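Local coordinates for designed helical repeat protein (Synthetic construct, PDB 5CWF), which has no known natural function but, as a de novo designed helical repeat protein, folds into a two-layered stack of antiparallel helix pairs, at residues 3-8 / 53-58; 96-101 / 143-148; 100-105 / 149-154; 118-123 / 162-167. All blocks are in the same frame, centred on the assembly; numbering follows the deposited sequence.

How the contacts relate
Four contacts follow the stack of eight helices along its length, each joining helices two apart in the chain that run nearly parallel. Contact 1 joins helix 3-21 to helix 48-67 and closes before the others open. Contacts 2 and 3 both lie between helices 93-111 and 138-156, with centres about 7 Å apart and with Leu-100 and Ala-101 in common. Contact 4 joins 115-134 to 160-176, helices of the other layer, and interleaves with contacts 2 and 3 along the chain. Its centre is about 10 Å from that of contact 3, where Ile-121 and Ile-166 pack on Val-151, and about 24 Å from that of contact 1. Layer-to-layer and neighbour-to-neighbour packing thus form one continuous core.

Contact 1 of 4, residues 3-8 / 53-58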
loop_
_atom_site.group_PDB
_atom_site.type_symbol
_atom_site.label_atom_id
_atom_site.label_comp_id
_atom_site.label_asym_id
_atom_site.label_seq_id
_atom_site.Cartn_x
_atom_site.Cartn_y
_atom_site.Cartn_z
ATOM N N ASP A 3 -4.833 15.146 13.420
ATOM C CA ASP A 3 -3.920 14.972 14.541
ATOM C C ASP A 3 -3.475 13.516 14.692
ATOM O O ASP A 3 -2.351 13.257 15.122
ATOM C CB ASP A 3 -4.574 15.449 15.842
ATOM C CG ASP A 3 -4.870 16.935 15.837
ATOM O OD1 ASP A 3 -4.207 17.673 15.078
ATOM O OD2 ASP A 3 -5.769 17.361 16.593
ATOM N N GLU A 4 -4.343 12.565 14.349
ATOM C CA GLU A 4 -3.933 11.165 14.362
ATOM C C GLU A 4 -2.915 10.912 13.253
ATOM O O GLU A 4 -1.974 10.137 13.433
ATOM C CB GLU A 4 -5.128 10.223 14.218
ATOM C CG GLU A 4 -4.769 8.780 14.582
ATOM C CD GLU A 4 -5.916 7.805 14.397
ATOM O OE1 GLU A 4 -7.072 8.261 14.261
ATOM O OE2 GLU A 4 -5.659 6.580 14.383
ATOM N N MET A 5 -3.083 11.586 12.119
ATOM C CA MET A 5 -2.117 11.472 11.037
ATOM C C MET A 5 -0.791 12.098 11.455
ATOM O O MET A 5 0.265 11.525 11.210
ATOM C CB MET A 5 -2.624 12.129 9.759
ATOM C CG MET A 5 -1.615 12.092 8.628
ATOM S SD MET A 5 -1.115 10.437 8.091
ATOM C CE MET A 5 -2.680 9.881 7.469
ATOM N N LYS A 6 -0.843 13.261 12.097
ATOM C CA LYS A 6 0.393 13.953 12.470
ATOM C C LYS A 6 1.230 13.072 13.388
ATOM O O LYS A 6 2.465 13.086 13.306
ATOM C CB LYS A 6 0.108 15.296 13.147
ATOM C CG LYS A 6 -0.167 16.447 12.182
ATOM C CD LYS A 6 -0.521 17.733 12.930
ATOM C CE LYS A 6 -0.658 18.932 11.992
ATOM N NZ LYS A 6 -1.976 18.995 11.301
ATOM N N LYS A 7 0.560 12.323 14.266
ATOM C CA LYS A 7 1.244 11.378 15.154
ATOM C C LYS A 7 1.907 10.234 14.390
ATOM O O LYS A 7 3.045 9.859 14.675
ATOM C CB LYS A 7 0.273 10.792 16.182
ATOM C CG LYS A 7 0.077 11.639 17.437
ATOM C CD LYS A 7 -0.937 11.011 18.396
ATOM C CE LYS A 7 -0.560 9.583 18.791
ATOM N NZ LYS A 7 -1.499 8.996 19.786
ATOM N N VAL A 8 1.193 9.658 13.425
ATOM C CA VAL A 8 1.762 8.582 12.629
ATOM C C VAL A 8 2.955 9.068 11.809
ATOM O O VAL A 8 3.939 8.338 11.659
ATOM C CB VAL A 8 0.716 7.950 11.661
ATOM C CG1 VAL A 8 1.357 6.872 10.823
ATOM C CG2 VAL A 8 -0.445 7.352 12.425
ATOM N N VAL A 53 -7.552 6.355 3.394
ATOM C CA VAL A 53 -6.556 5.533 2.727
ATOM C C VAL A 53 -5.154 5.905 3.200
ATOM O O VAL A 53 -4.344 5.026 3.505
ATOM C CB VAL A 53 -6.647 5.673 1.186
ATOM C CG1 VAL A 53 -5.550 4.868 0.475
ATOM C CG2 VAL A 53 -8.020 5.264 0.702
ATOM N N MET A 54 -4.874 7.207 3.293
ATOM C CA MET A 54 -3.536 7.639 3.666
ATOM C C MET A 54 -3.182 7.202 5.085
ATOM O O MET A 54 -2.037 6.830 5.345
ATOM C CB MET A 54 -3.391 9.155 3.566
ATOM C CG MET A 54 -3.493 9.737 2.167
ATOM S SD MET A 54 -2.407 8.958 0.961
ATOM C CE MET A 54 -3.579 7.934 0.077
ATOM N N LEU A 55 -4.149 7.231 6.001
ATOM C CA LEU A 55 -3.871 6.796 7.375
ATOM C C LEU A 55 -3.547 5.323 7.427
ATOM O O LEU A 55 -2.594 4.903 8.106
ATOM C CB LEU A 55 -5.046 7.124 8.290
ATOM C CG LEU A 55 -4.871 6.799 9.779
ATOM C CD1 LEU A 55 -3.703 7.587 10.369
ATOM C CD2 LEU A 55 -6.158 7.096 10.554
ATOM N N ALA A 56 -4.324 4.524 6.707
ATOM C CA ALA A 56 -4.075 3.090 6.682
ATOM C C ALA A 56 -2.675 2.815 6.118
ATOM O O ALA A 56 -1.934 2.002 6.662
ATOM C CB ALA A 56 -5.148 2.368 5.858
ATOM N N LEU A 57 -2.302 3.496 5.041
ATOM C CA LEU A 57 -0.978 3.281 4.431
ATOM C C LEU A 57 0.177 3.673 5.348
ATOM O O LEU A 57 1.157 2.929 5.477
ATOM C CB LEU A 57 -0.857 4.071 3.127
ATOM C CG LEU A 57 -1.736 3.573 1.968
ATOM C CD1 LEU A 57 -1.534 4.424 0.723
ATOM C CD2 LEU A 57 -1.407 2.096 1.668
ATOM N N ALA A 58 0.041 4.823 5.992
ATOM C CA ALA A 58 1.046 5.305 6.919
ATOM C C ALA A 58 1.250 4.294 8.040
ATOM O O ALA A 58 2.381 3.949 8.367
ATOM C CB ALA A 58 0.634 6.663 7.477
#
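Met-5 sets out with CG anti to its backbone N (chi1 177°) and then bends at both chi2 and chi3, which carries its methyl across to the backbone of helix 48-67. There CE lies 3.3 Å from CA of Leu-55, tighter than usual van der Waals contact, and it also reaches CB of Met-54. Leu-55 likewise holds CG anti to its N (chi1 -177°) and extends back between Glu-4 and Val-8, crossing each at about a right angle. Its CD1 meets Val-8 CG2 at 3.9 Å, while CD2 touches the carboxylate end of the extended Glu-4 side chain. One turn on, Val-8 CG1 presses on Ala-58 CB at 3.4 Å, again a close fit. An alanine in place of Leu-55 would remove CG and both methyls, with their contacts to Val-8 CG2 and the Glu-4 carboxylate, and would probably loosen this end of the interface. No hydrogen bond crosses the interface; two near-parallel helices, their axes 10.1 Å apart at an angle of 25°, meet mainly through apolar groups. Helix 25-44, which links them in the chain, packs on Met-5 and Met-54 through Leu-42, and helix 93-111 continues the layer beyond Val-53.

Contact 2 of 4, residues 96-101 / 143-148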
loop_
_atom_site.group_PDB
_atom_site.type_symbol
_atom_site.label_atom_id
_atom_site.label_comp_id
_atom_site.label_asym_id
_atom_site.label_seq_id
_atom_site.Cartn_x
_atom_site.Cartn_y
_atom_site.Cartn_z
ATOM N N ALA A 96 -10.760 4.992 -5.147
ATOM C CA ALA A 96 -10.531 5.072 -3.708
ATOM C C ALA A 96 -10.940 3.771 -3.035
ATOM O O ALA A 96 -10.285 3.332 -2.105
ATOM C CB ALA A 96 -11.278 6.241 -3.084
ATOM N N LYS A 97 -12.002 3.137 -3.518
ATOM C CA LYS A 97 -12.423 1.865 -2.936
ATOM C C LYS A 97 -11.371 0.784 -3.137
ATOM O O LYS A 97 -11.112 -0.001 -2.235
ATOM C CB LYS A 97 -13.760 1.412 -3.517
ATOM C CG LYS A 97 -14.935 2.232 -2.979
ATOM C CD LYS A 97 -16.289 1.640 -3.325
ATOM C CE LYS A 97 -16.539 1.554 -4.807
ATOM N NZ LYS A 97 -18.009 1.710 -5.104
ATOM N N VAL A 98 -10.789 0.730 -4.329
ATOM C CA VAL A 98 -9.737 -0.236 -4.599
ATOM C C VAL A 98 -8.571 -0.010 -3.651
ATOM O O VAL A 98 -8.065 -0.926 -3.020
ATOM C CB VAL A 98 -9.228 -0.127 -6.053
ATOM C CG1 VAL A 98 -7.961 -0.960 -6.269
ATOM C CG2 VAL A 98 -10.323 -0.500 -7.051
ATOM N N MET A 99 -8.154 1.246 -3.557
ATOM C CA MET A 99 -6.974 1.568 -2.801
ATOM C C MET A 99 -7.222 1.420 -1.305
ATOM O O MET A 99 -6.300 1.069 -0.569
ATOM C CB MET A 99 -6.497 2.985 -3.137
ATOM C CG MET A 99 -6.077 3.139 -4.607
ATOM S SD MET A 99 -5.060 1.815 -5.262
ATOM C CE MET A 99 -5.303 2.117 -7.016
ATOM N N LEU A 100 -8.452 1.657 -0.846
ATOM C CA LEU A 100 -8.713 1.458 0.585
ATOM C C LEU A 100 -8.595 -0.031 0.927
ATOM O O LEU A 100 -8.030 -0.400 1.946
ATOM C CB LEU A 100 -10.080 2.004 0.979
ATOM C CG LEU A 100 -10.410 1.874 2.474
ATOM C CD1 LEU A 100 -9.378 2.625 3.295
ATOM C CD2 LEU A 100 -11.813 2.368 2.803
ATOM N N ALA A 101 -9.115 -0.880 0.053
ATOM C CA ALA A 101 -9.021 -2.326 0.259
ATOM C C ALA A 101 -7.563 -2.770 0.272
ATOM O O ALA A 101 -7.160 -3.568 1.120
ATOM C CB ALA A 101 -9.802 -3.072 -0.825
ATOM N N LYS A 143 -13.230 -4.209 -11.997
ATOM C CA LYS A 143 -12.535 -5.491 -12.016
ATOM C C LYS A 143 -11.461 -5.551 -10.937
ATOM O O LYS A 143 -11.308 -6.546 -10.225
ATOM C CB LYS A 143 -11.889 -5.700 -13.383
ATOM C CG LYS A 143 -12.858 -5.759 -14.535
ATOM C CD LYS A 143 -12.105 -5.736 -15.855
ATOM C CE LYS A 143 -13.022 -5.990 -17.035
ATOM N NZ LYS A 143 -12.272 -5.920 -18.318
ATOM N N MET A 144 -10.701 -4.475 -10.806
ATOM C CA MET A 144 -9.599 -4.491 -9.843
ATOM C C MET A 144 -10.137 -4.412 -8.410
ATOM O O MET A 144 -9.478 -4.880 -7.472
ATOM C CB MET A 144 -8.610 -3.358 -10.146
ATOM C CG MET A 144 -7.882 -3.547 -11.489
ATOM S SD MET A 144 -6.896 -5.071 -11.482
ATOM C CE MET A 144 -8.008 -6.197 -12.337
ATOM N N LEU A 145 -11.340 -3.875 -8.232
ATOM C CA LEU A 145 -11.938 -3.818 -6.890
ATOM C C LEU A 145 -12.228 -5.225 -6.380
ATOM O O LEU A 145 -11.995 -5.546 -5.211
ATOM C CB LEU A 145 -13.222 -2.956 -6.884
ATOM C CG LEU A 145 -13.964 -2.885 -5.541
ATOM C CD1 LEU A 145 -13.018 -2.457 -4.413
ATOM C CD2 LEU A 145 -15.186 -1.929 -5.598
ATOM N N GLU A 146 -12.721 -6.078 -7.258
ATOM C CA GLU A 146 -12.989 -7.461 -6.869
ATOM C C GLU A 146 -11.701 -8.202 -6.493
ATOM O O GLU A 146 -11.664 -8.993 -5.523
ATOM C CB GLU A 146 -13.744 -8.145 -8.006
ATOM C CG GLU A 146 -15.129 -7.484 -8.239
ATOM C CD GLU A 146 -15.931 -7.270 -6.926
ATOM O OE1 GLU A 146 -16.341 -8.288 -6.313
ATOM O OE2 GLU A 146 -16.147 -6.098 -6.502
ATOM N N LEU A 147 -10.631 -7.931 -7.223
ATOM C CA LEU A 147 -9.345 -8.540 -6.889
ATOM C C LEU A 147 -8.767 -7.992 -5.585
ATOM O O LEU A 147 -8.217 -8.740 -4.793
ATOM C CB LEU A 147 -8.348 -8.338 -8.011
ATOM C CG LEU A 147 -8.635 -9.055 -9.325
ATOM C CD1 LEU A 147 -7.430 -8.872 -10.233
ATOM C CD2 LEU A 147 -8.908 -10.538 -9.115
ATOM N N ALA A 148 -8.922 -6.694 -5.361
ATOM C CA ALA A 148 -8.443 -6.050 -4.142
ATOM C C ALA A 148 -9.162 -6.574 -2.907
ATOM O O ALA A 148 -8.570 -6.736 -1.845
ATOM C CB ALA A 148 -8.617 -4.520 -4.264
#
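Val-98 and Leu-145 meet where the two backbones come nearest, their CA atoms 4.8 Å apart. The branches of the valine divide the work: CG2, beside its backbone N, sits 3.7 Å from Leu-145 CA and also touches CB, whereas CG1, anti to that N (chi1 170°), lies near Ala-148 CB. The methyl of Ala-148 is further packed by Ala-101, CB to CB 3.9 Å, and by the carbonyl oxygen of Val-98. Leu-145 has CG anti to its own N (chi1 177°), so its end reaches back over helix 93-111: CD1 lies 3.8 Å from Lys-97 O and CD2 meets Lys-97 CE at the same distance. The lysine side chain crosses the leucine obliquely and contributes aliphatic CB and CE, while NZ pairs with Glu-94 in a salt bridge. Small alanines at the facing positions suit the short axis separation of 8.7 Å and the shallow 17° angle. Beneath this row, Leu-132 of helix 115-134 packs on Val-98 and Met-144, closing the interface from the other layer. Helix 48-67 lies against the far side of helix 93-111, at Ala-96 and Leu-100, and helix 160-176 packs on Met-144 and Leu-147.

Contact 3 of 4, residues 100-105 / 149-154; sequences LALAKA and KRVLDA
This is close apolar packing between two nearly parallel helices of one layer, 93-111 and 138-156, with lysines along its outer margin. The axes of the two short segments pass 8.3 Å apart at an angle of 15°, and the CA atoms of Ala-105 and Leu-152 are 4.4 Å apart. Such proximity is allowed by the small side chain of Ala-105, whose CB points at the partner helix and rests 3.7 Å from Leu-152 CA. On one flank the same methyl meets Val-151 CG1, the branch anti to its backbone N, at 3.8 Å. Leu-152 supplies the other flank: with CG anti to its N (chi1 176°), the side chain reaches across so that CD1 lies over the backbone of Ala-105, 3.7 Å from its N, and touches Lys-104 CB. Leu-152 CB, meanwhile, packs against the carbonyl oxygen of Ala-101. Deeper in, Leu-102 CD2 makes a looser contact with Val-151 CB at 4.3 Å. At the margin Lys-149 bends at chi2 (-43°), which brings its end back over Ala-101 CB. The extended Lys-104 lies across from it, with Lys-104 NZ and Lys-149 NZ 6.4 Å apart. A water accepts a weak hydrogen bond from each, which may ease the repulsion of like charges. On the inner side, Ile-121 of helix 115-134 packs on both Ala-105 and Val-151, and Ile-128 of that helix packs on Leu-102 and Val-151. Helix 160-176 reaches Val-151 through Ile-166, while helix 48-67 flanks Ala-103.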
loop_
_atom_site.group_PDB
_atom_site.type_symbol
_atom_site.label_atom_id
_atom_site.label_comp_id
_atom_site.label_asym_id
_atom_site.label_seq_id
_atom_site.Cartn_x
_atom_site.Cartn_y
_atom_site.Cartn_z
ATOM N N LEU A 100 -8.452 1.657 -0.846
ATOM C CA LEU A 100 -8.713 1.458 0.585
ATOM C C LEU A 100 -8.595 -0.031 0.927
ATOM O O LEU A 100 -8.030 -0.400 1.946
ATOM C CB LEU A 100 -10.080 2.004 0.979
ATOM C CG LEU A 100 -10.410 1.874 2.474
ATOM C CD1 LEU A 100 -9.378 2.625 3.295
ATOM C CD2 LEU A 100 -11.813 2.368 2.803
ATOM N N ALA A 101 -9.115 -0.880 0.053
ATOM C CA ALA A 101 -9.021 -2.326 0.259
ATOM C C ALA A 101 -7.563 -2.770 0.272
ATOM O O ALA A 101 -7.160 -3.568 1.120
ATOM C CB ALA A 101 -9.802 -3.072 -0.825
ATOM N N LEU A 102 -6.743 -2.240 -0.636
ATOM C CA LEU A 102 -5.346 -2.623 -0.668
ATOM C C LEU A 102 -4.597 -2.091 0.551
ATOM O O LEU A 102 -3.793 -2.800 1.122
ATOM C CB LEU A 102 -4.675 -2.127 -1.948
ATOM C CG LEU A 102 -5.215 -2.759 -3.232
ATOM C CD1 LEU A 102 -4.499 -2.159 -4.438
ATOM C CD2 LEU A 102 -5.060 -4.263 -3.234
ATOM N N ALA A 103 -4.900 -0.858 0.959
ATOM C CA ALA A 103 -4.261 -0.273 2.138
ATOM C C ALA A 103 -4.594 -1.080 3.390
ATOM O O ALA A 103 -3.728 -1.350 4.217
ATOM C CB ALA A 103 -4.695 1.183 2.313
ATOM N N LYS A 104 -5.847 -1.505 3.505
ATOM C CA LYS A 104 -6.239 -2.346 4.624
ATOM C C LYS A 104 -5.519 -3.688 4.602
ATOM O O LYS A 104 -5.154 -4.213 5.652
ATOM C CB LYS A 104 -7.752 -2.578 4.619
ATOM C CG LYS A 104 -8.567 -1.367 5.077
ATOM C CD LYS A 104 -10.057 -1.618 4.865
ATOM C CE LYS A 104 -10.920 -0.458 5.343
ATOM N NZ LYS A 104 -12.370 -0.693 5.060
ATOM N N ALA A 105 -5.300 -4.232 3.404
ATOM C CA ALA A 105 -4.624 -5.527 3.272
ATOM C C ALA A 105 -3.132 -5.468 3.645
ATOM O O ALA A 105 -2.627 -6.367 4.316
ATOM C CB ALA A 105 -4.778 -6.045 1.843
ATOM N N LYS A 149 -10.455 -6.842 -3.060
ATOM C CA LYS A 149 -11.242 -7.430 -1.984
ATOM C C LYS A 149 -10.690 -8.814 -1.650
ATOM O O LYS A 149 -10.659 -9.234 -0.489
ATOM C CB LYS A 149 -12.715 -7.561 -2.391
ATOM C CG LYS A 149 -13.518 -6.264 -2.488
ATOM C CD LYS A 149 -13.261 -5.302 -1.348
ATOM C CE LYS A 149 -14.250 -4.140 -1.404
ATOM N NZ LYS A 149 -13.755 -2.904 -0.739
ATOM N N ARG A 150 -10.249 -9.535 -2.677
ATOM C CA ARG A 150 -9.683 -10.876 -2.455
ATOM C C ARG A 150 -8.301 -10.817 -1.799
ATOM O O ARG A 150 -7.962 -11.687 -0.997
ATOM C CB ARG A 150 -9.613 -11.633 -3.774
ATOM C CG ARG A 150 -10.986 -11.989 -4.289
ATOM C CD ARG A 150 -10.954 -12.637 -5.660
ATOM N NE ARG A 150 -10.093 -13.816 -5.695
ATOM C CZ ARG A 150 -9.463 -14.249 -6.785
ATOM N NH1 ARG A 150 -9.634 -13.632 -7.945
ATOM N NH2 ARG A 150 -8.686 -15.323 -6.722
ATOM N N VAL A 151 -7.531 -9.777 -2.100
ATOM C CA VAL A 151 -6.230 -9.582 -1.463
ATOM C C VAL A 151 -6.424 -9.346 0.034
ATOM O O VAL A 151 -5.724 -9.932 0.870
ATOM C CB VAL A 151 -5.472 -8.383 -2.084
ATOM C CG1 VAL A 151 -4.176 -8.096 -1.312
ATOM C CG2 VAL A 151 -5.144 -8.661 -3.533
ATOM N N LEU A 152 -7.403 -8.520 0.373
ATOM C CA LEU A 152 -7.724 -8.253 1.768
ATOM C C LEU A 152 -8.142 -9.535 2.480
ATOM O O LEU A 152 -7.702 -9.797 3.613
ATOM C CB LEU A 152 -8.808 -7.152 1.854
ATOM C CG LEU A 152 -9.350 -6.781 3.238
ATOM C CD1 LEU A 152 -8.203 -6.434 4.198
ATOM C CD2 LEU A 152 -10.304 -5.607 3.124
ATOM N N ASP A 153 -8.959 -10.365 1.826
ATOM C CA ASP A 153 -9.394 -11.625 2.434
ATOM C C ASP A 153 -8.181 -12.546 2.637
ATOM O O ASP A 153 -8.048 -13.221 3.689
ATOM C CB ASP A 153 -10.461 -12.318 1.566
ATOM C CG ASP A 153 -11.829 -11.629 1.641
ATOM O OD1 ASP A 153 -12.102 -10.931 2.644
ATOM O OD2 ASP A 153 -12.637 -11.783 0.691
ATOM N N ALA A 154 -7.270 -12.541 1.662
ATOM C CA ALA A 154 -6.046 -13.352 1.754
ATOM C C ALA A 154 -5.168 -12.916 2.911
ATOM O O ALA A 154 -4.518 -13.741 3.536
ATOM C CB ALA A 154 -5.243 -13.283 0.453
HETATM O O HOH W 1 -12.208 -2.197 2.062
#

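Contact 4 of 4, residues 118-123 / 162-167; sequences AREIAR and TAREIA
A single weak salt bridge and the packing of a carboxylate on an arginine's aliphatic part make up the outer half of this contact. Arg-164, bent at chi3, places NH1 at Glu-120 OE2, 3.3 Å away; the hydrogen bond within this salt bridge is weak but nearly straight, 167° at the hydrogen. OE2 lies at the guanidinium edge, in its plane, although the carboxylate plane is turned 83° from that of the guanidinium, so the two groups share a single N-O pair. Bending at chi2, Glu-120 also folds its carboxylate against the arginine chain, with OE1 3.0 Å from Arg-164 CG. Asp-160 and Glu-116 are more distant, weak ion-pair partners of NH1. Apolar contacts occupy the inner half, where Ala-163 CB meets both Glu-120 CB at 3.7 Å and Ile-121 CD1 at 3.8 Å. An alanine in place of Glu-120 would lose the carboxylate and probably leave Arg-164 less firmly held against helix 115-134. Ile-121 continues inward to Val-151 and Ala-105 of the other layer. The ion pair is a feature of this contact; near-parallel packing, here at 20°, of helices two apart in the chain, with alanine facing the partner, belongs to the helical repeat stack.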
loop_
_atom_site.group_PDB
_atom_site.type_symbol
_atom_site.label_atom_id
_atom_site.label_comp_id
_atom_site.label_asym_id
_atom_site.label_seq_id
_atom_site.Cartn_x
_atom_site.Cartn_y
_atom_site.Cartn_z
ATOM N N ALA A 118 3.386 -10.959 4.050
ATOM C CA ALA A 118 3.523 -9.527 3.862
ATOM C C ALA A 118 4.092 -9.252 2.479
ATOM O O ALA A 118 3.620 -8.360 1.769
ATOM C CB ALA A 118 4.393 -8.935 4.938
ATOM N N ARG A 119 5.095 -10.031 2.081
ATOM C CA ARG A 119 5.702 -9.841 0.768
ATOM C C ARG A 119 4.714 -10.108 -0.367
ATOM O O ARG A 119 4.685 -9.372 -1.349
ATOM C CB ARG A 119 6.910 -10.760 0.610
ATOM C CG ARG A 119 7.403 -10.876 -0.830
ATOM C CD ARG A 119 8.755 -11.595 -0.924
ATOM N NE ARG A 119 9.853 -10.803 -0.373
ATOM C CZ ARG A 119 11.119 -11.213 -0.319
ATOM N NH1 ARG A 119 11.459 -12.408 -0.784
ATOM N NH2 ARG A 119 12.051 -10.424 0.198
ATOM N N GLU A 120 3.926 -11.169 -0.257
ATOM C CA GLU A 120 3.024 -11.529 -1.350
ATOM C C GLU A 120 1.805 -10.599 -1.420
ATOM O O GLU A 120 1.291 -10.341 -2.494
ATOM C CB GLU A 120 2.557 -12.973 -1.244
ATOM C CG GLU A 120 3.664 -14.045 -1.372
ATOM C CD GLU A 120 4.599 -13.884 -2.572
ATOM O OE1 GLU A 120 4.212 -13.289 -3.588
ATOM O OE2 GLU A 120 5.710 -14.452 -2.530
ATOM N N ILE A 121 1.317 -10.129 -0.274
ATOM C CA ILE A 121 0.199 -9.171 -0.269
ATOM C C ILE A 121 0.664 -7.858 -0.909
ATOM O O ILE A 121 -0.022 -7.313 -1.779
ATOM C CB ILE A 121 -0.346 -8.948 1.175
ATOM C CG1 ILE A 121 -0.992 -10.244 1.707
ATOM C CG2 ILE A 121 -1.332 -7.787 1.232
ATOM C CD1 ILE A 121 -2.269 -10.655 0.982
ATOM N N ALA A 122 1.857 -7.392 -0.547
ATOM C CA ALA A 122 2.386 -6.164 -1.128
ATOM C C ALA A 122 2.525 -6.316 -2.640
ATOM O O ALA A 122 2.237 -5.396 -3.386
ATOM C CB ALA A 122 3.718 -5.815 -0.507
ATOM N N ARG A 123 2.971 -7.481 -3.092
ATOM C CA ARG A 123 3.171 -7.686 -4.532
ATOM C C ARG A 123 1.852 -7.735 -5.311
ATOM O O ARG A 123 1.764 -7.274 -6.452
ATOM C CB ARG A 123 3.976 -8.953 -4.755
ATOM C CG ARG A 123 5.421 -8.708 -4.481
ATOM C CD ARG A 123 6.243 -9.977 -4.471
ATOM N NE ARG A 123 7.659 -9.635 -4.408
ATOM C CZ ARG A 123 8.642 -10.492 -4.641
ATOM N NH1 ARG A 123 8.362 -11.742 -4.973
ATOM N NH2 ARG A 123 9.903 -10.088 -4.561
ATOM N N THR A 162 -2.665 -17.813 -2.052
ATOM C CA THR A 162 -3.764 -17.112 -2.713
ATOM C C THR A 162 -3.341 -15.697 -3.127
ATOM O O THR A 162 -3.708 -15.227 -4.197
ATOM C CB THR A 162 -5.005 -17.079 -1.795
ATOM O OG1 THR A 162 -5.430 -18.424 -1.561
ATOM C CG2 THR A 162 -6.147 -16.305 -2.427
ATOM N N ALA A 163 -2.532 -15.038 -2.308
ATOM C CA ALA A 163 -2.032 -13.716 -2.699
ATOM C C ALA A 163 -1.272 -13.790 -4.036
ATOM O O ALA A 163 -1.487 -12.967 -4.939
ATOM C CB ALA A 163 -1.145 -13.148 -1.609
ATOM N N ARG A 164 -0.420 -14.796 -4.188
ATOM C CA ARG A 164 0.352 -14.936 -5.423
ATOM C C ARG A 164 -0.557 -15.183 -6.626
ATOM O O ARG A 164 -0.302 -14.675 -7.709
ATOM C CB ARG A 164 1.397 -16.058 -5.296
ATOM C CG ARG A 164 2.614 -15.639 -4.467
ATOM C CD ARG A 164 3.770 -16.671 -4.547
ATOM N NE ARG A 164 3.460 -17.938 -3.903
ATOM C CZ ARG A 164 3.750 -18.260 -2.643
ATOM N NH1 ARG A 164 4.431 -17.446 -1.845
ATOM N NH2 ARG A 164 3.389 -19.438 -2.194
ATOM N N GLU A 165 -1.617 -15.965 -6.439
ATOM C CA GLU A 165 -2.568 -16.208 -7.523
ATOM C C GLU A 165 -3.277 -14.931 -7.951
ATOM O O GLU A 165 -3.497 -14.702 -9.144
ATOM C CB GLU A 165 -3.599 -17.262 -7.117
ATOM C CG GLU A 165 -4.654 -17.498 -8.179
ATOM C CD GLU A 165 -4.049 -17.869 -9.524
ATOM O OE1 GLU A 165 -3.080 -18.663 -9.552
ATOM O OE2 GLU A 165 -4.531 -17.348 -10.552
ATOM N N ILE A 166 -3.644 -14.095 -6.988
ATOM C CA ILE A 166 -4.318 -12.839 -7.330
ATOM C C ILE A 166 -3.349 -11.946 -8.110
ATOM O O ILE A 166 -3.746 -11.287 -9.048
ATOM C CB ILE A 166 -4.836 -12.100 -6.085
ATOM C CG1 ILE A 166 -5.944 -12.902 -5.393
ATOM C CG2 ILE A 166 -5.381 -10.726 -6.453
ATOM C CD1 ILE A 166 -6.149 -12.511 -3.943
ATOM N N ALA A 167 -2.075 -11.946 -7.739
ATOM C CA ALA A 167 -1.088 -11.132 -8.449
ATOM C C ALA A 167 -0.968 -11.551 -9.906
ATOM O O ALA A 167 -0.870 -10.690 -10.798
ATOM C CB ALA A 167 0.280 -11.216 -7.764
#